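PDB 4Z0C: toll-like receptor 13 from Mus musculus, which recognises bacterial 23S ribosomal RNA and signals through MYD88 and TRAF6 to activate NF-kappa-B and the inflammatory response. Local coordinates for residues 668-673 with 702-707. Numbering follows the deposited sequence.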
loop_
_atom_site.group_PDB
_atom_site.type_symbol
_atom_site.label_atom_id
_atom_site.label_comp_id
_atom_site.label_asym_id
_atom_site.label_seq_id
_atom_site.Cartn_x
_atom_site.Cartn_y
_atom_site.Cartn_z
ATOM N N ASP A 668 -20.272 -16.739 -35.200
ATOM C CA ASP A 668 -19.815 -17.443 -34.003
ATOM C C ASP A 668 -20.687 -17.082 -32.804
ATOM O O ASP A 668 -20.837 -17.873 -31.877
ATOM C CB ASP A 668 -18.356 -17.123 -33.704
ATOM C CG ASP A 668 -17.412 -17.731 -34.720
ATOM O OD1 ASP A 668 -17.656 -17.552 -35.929
ATOM O OD2 ASP A 668 -16.437 -18.395 -34.315
ATOM N N ASN A 669 -21.273 -15.890 -32.844
ATOM C CA ASN A 669 -22.118 -15.407 -31.760
ATOM C C ASN A 669 -23.598 -15.470 -32.057
ATOM O O ASN A 669 -24.406 -14.915 -31.297
ATOM C CB ASN A 669 -21.730 -13.968 -31.390
ATOM C CG ASN A 669 -20.444 -13.909 -30.623
ATOM O OD1 ASN A 669 -20.223 -14.719 -29.727
ATOM N ND2 ASN A 669 -19.564 -12.983 -30.995
ATOM N N LEU A 670 -23.954 -16.131 -33.162
ATOM C CA LEU A 670 -25.349 -16.190 -33.593
ATOM C C LEU A 670 -26.235 -16.850 -32.545
ATOM O O LEU A 670 -27.271 -16.313 -32.212
ATOM C CB LEU A 670 -25.507 -16.879 -34.955
ATOM C CG LEU A 670 -26.965 -16.976 -35.424
ATOM C CD1 LEU A 670 -27.544 -15.579 -35.553
ATOM C CD2 LEU A 670 -27.094 -17.729 -36.739
ATOM N N TRP A 671 -25.825 -17.994 -31.998
ATOM C CA TRP A 671 -26.637 -18.594 -30.940
ATOM C C TRP A 671 -26.821 -17.646 -29.736
ATOM O O TRP A 671 -27.938 -17.486 -29.221
ATOM C CB TRP A 671 -26.067 -19.935 -30.450
ATOM C CG TRP A 671 -26.885 -20.421 -29.269
ATOM C CD1 TRP A 671 -28.069 -21.114 -29.317
ATOM C CD2 TRP A 671 -26.613 -20.192 -27.874
ATOM N NE1 TRP A 671 -28.538 -21.346 -28.041
ATOM C CE2 TRP A 671 -27.663 -20.790 -27.139
ATOM C CE3 TRP A 671 -25.581 -19.555 -27.178
ATOM C CZ2 TRP A 671 -27.704 -20.767 -25.738
ATOM C CZ3 TRP A 671 -25.626 -19.534 -25.784
ATOM C CH2 TRP A 671 -26.675 -20.140 -25.083
ATOM N N PHE A 672 -25.729 -17.011 -29.305
ATOM C CA PHE A 672 -25.769 -16.137 -28.135
ATOM C C PHE A 672 -26.713 -14.946 -28.334
ATOM O O PHE A 672 -27.549 -14.678 -27.487
ATOM C CB PHE A 672 -24.361 -15.648 -27.738
ATOM C CG PHE A 672 -24.364 -14.670 -26.577
ATOM C CD1 PHE A 672 -24.579 -15.120 -25.278
ATOM C CD2 PHE A 672 -24.196 -13.303 -26.794
ATOM C CE1 PHE A 672 -24.583 -14.232 -24.214
ATOM C CE2 PHE A 672 -24.212 -12.409 -25.741
ATOM C CZ PHE A 672 -24.407 -12.875 -24.448
ATOM N N LYS A 673 -26.585 -14.264 -29.470
ATOM C CA LYS A 673 -27.397 -13.098 -29.793
ATOM C C LYS A 673 -28.900 -13.382 -29.729
ATOM O O LYS A 673 -29.663 -12.594 -29.164
ATOM C CB LYS A 673 -27.012 -12.565 -31.173
ATOM C CG LYS A 673 -28.062 -11.691 -31.835
ATOM C CD LYS A 673 -27.784 -11.594 -33.332
ATOM C CE LYS A 673 -28.907 -10.893 -34.091
ATOM N NZ LYS A 673 -30.100 -11.774 -34.283
ATOM N N ILE A 702 -26.945 -6.495 -31.575
ATOM C CA ILE A 702 -28.360 -6.762 -31.462
ATOM C C ILE A 702 -29.027 -6.765 -32.847
ATOM O O ILE A 702 -30.072 -7.397 -33.052
ATOM C CB ILE A 702 -28.992 -5.745 -30.467
ATOM C CG1 ILE A 702 -30.158 -6.345 -29.716
ATOM C CG2 ILE A 702 -29.305 -4.379 -31.118
ATOM C CD1 ILE A 702 -31.165 -5.300 -29.349
ATOM N N ASP A 703 -28.408 -6.045 -33.785
ATOM C CA ASP A 703 -28.917 -5.905 -35.145
ATOM C C ASP A 703 -27.993 -6.598 -36.117
ATOM O O ASP A 703 -27.477 -5.967 -37.040
ATOM C CB ASP A 703 -28.981 -4.434 -35.524
ATOM C CG ASP A 703 -29.851 -3.633 -34.580
ATOM O OD1 ASP A 703 -30.914 -4.158 -34.172
ATOM O OD2 ASP A 703 -29.469 -2.489 -34.227
ATOM N N PHE A 704 -27.824 -7.902 -35.951
ATOM C CA PHE A 704 -26.857 -8.629 -36.757
ATOM C C PHE A 704 -27.605 -9.446 -37.789
ATOM O O PHE A 704 -28.497 -10.237 -37.450
ATOM C CB PHE A 704 -25.960 -9.513 -35.886
ATOM C CG PHE A 704 -25.145 -10.492 -36.667
ATOM C CD1 PHE A 704 -24.012 -10.076 -37.345
ATOM C CD2 PHE A 704 -25.511 -11.827 -36.732
ATOM C CE1 PHE A 704 -23.262 -10.971 -38.074
ATOM C CE2 PHE A 704 -24.764 -12.733 -37.461
ATOM C CZ PHE A 704 -23.637 -12.305 -38.132
ATOM N N ASP A 705 -27.261 -9.212 -39.053
ATOM C CA ASP A 705 -27.905 -9.907 -40.162
ATOM C C ASP A 705 -27.813 -11.426 -40.021
ATOM O O ASP A 705 -26.798 -12.048 -40.358
ATOM C CB ASP A 705 -27.324 -9.449 -41.497
ATOM C CG ASP A 705 -28.266 -9.704 -42.657
ATOM O OD1 ASP A 705 -29.447 -10.031 -42.406
ATOM O OD2 ASP A 705 -27.820 -9.581 -43.817
ATOM N N ASP A 706 -28.899 -11.999 -39.515
ATOM C CA ASP A 706 -29.000 -13.415 -39.190
ATOM C C ASP A 706 -28.854 -14.272 -40.462
ATOM O O ASP A 706 -28.422 -15.429 -40.424
ATOM C CB ASP A 706 -30.351 -13.649 -38.504
ATOM C CG ASP A 706 -30.376 -14.892 -37.644
ATOM O OD1 ASP A 706 -29.779 -15.915 -38.038
ATOM O OD2 ASP A 706 -31.005 -14.835 -36.563
ATOM N N ALA A 707 -29.205 -13.665 -41.590
ATOM C CA ALA A 707 -29.283 -14.333 -42.887
ATOM C C ALA A 707 -27.955 -14.886 -43.430
ATOM O O ALA A 707 -27.947 -15.806 -44.245
ATOM C CB ALA A 707 -29.941 -13.407 -43.909
#
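Lys673, in the first turn of helix 670-678, reaches across to the C-terminal segment 702-707. CB points toward that segment, and CG stands anti to the backbone N (chi1 160°). The chain then runs nearly straight through Lys673 CD, whose nearest partner is Phe704 CB at 3.8 Å; Phe704 CD2 also lies close, and the two side chains cross obliquely. Lys673 CE passes the backbone of Phe704, 3.4 Å from Phe704 O, with Ile702 O a little farther off. A bend at chi4 (-76°) then turns the ammonium group: Lys673 NZ comes to 3.9 Å from Asp706 OD2, a long salt bridge that is probably weak, the more so as Asp706 is exposed and poorly ordered. The same OD2 accepts a hydrogen bond from Asn674 ND2, so two successive helix residues approach this carboxylate. One turn earlier, Leu670 also has its CG anti to N (chi1 179°), and its methyl end approaches where its CB does not. Leu670 CD1 touches Asp706 OD1 at 3.4 Å, and CD2 lies almost as near the same oxygen, the two side chains crossing at about a right angle. Leu670 CD1 also stands at the edge of the Phe704 ring, near its plane, in a loose apolar contact of 4.4 Å with Phe704 CE2. The leucine methyls thus meet a carboxylate oxygen as well as a ring edge. Behind them the side chain of Asn669, at the N-cap position, makes no capping bond; it hydrogen-bonds instead to backbone atoms of Lys640, Ile642 and Gln664, tying the helix start to the preceding chain. The contact lies in the LRRCT module that ends the leucine-rich-repeat ectodomain, where helix 670-678 follows the last strand, 655-657, and is flanked by the closing loop leading to Cys709.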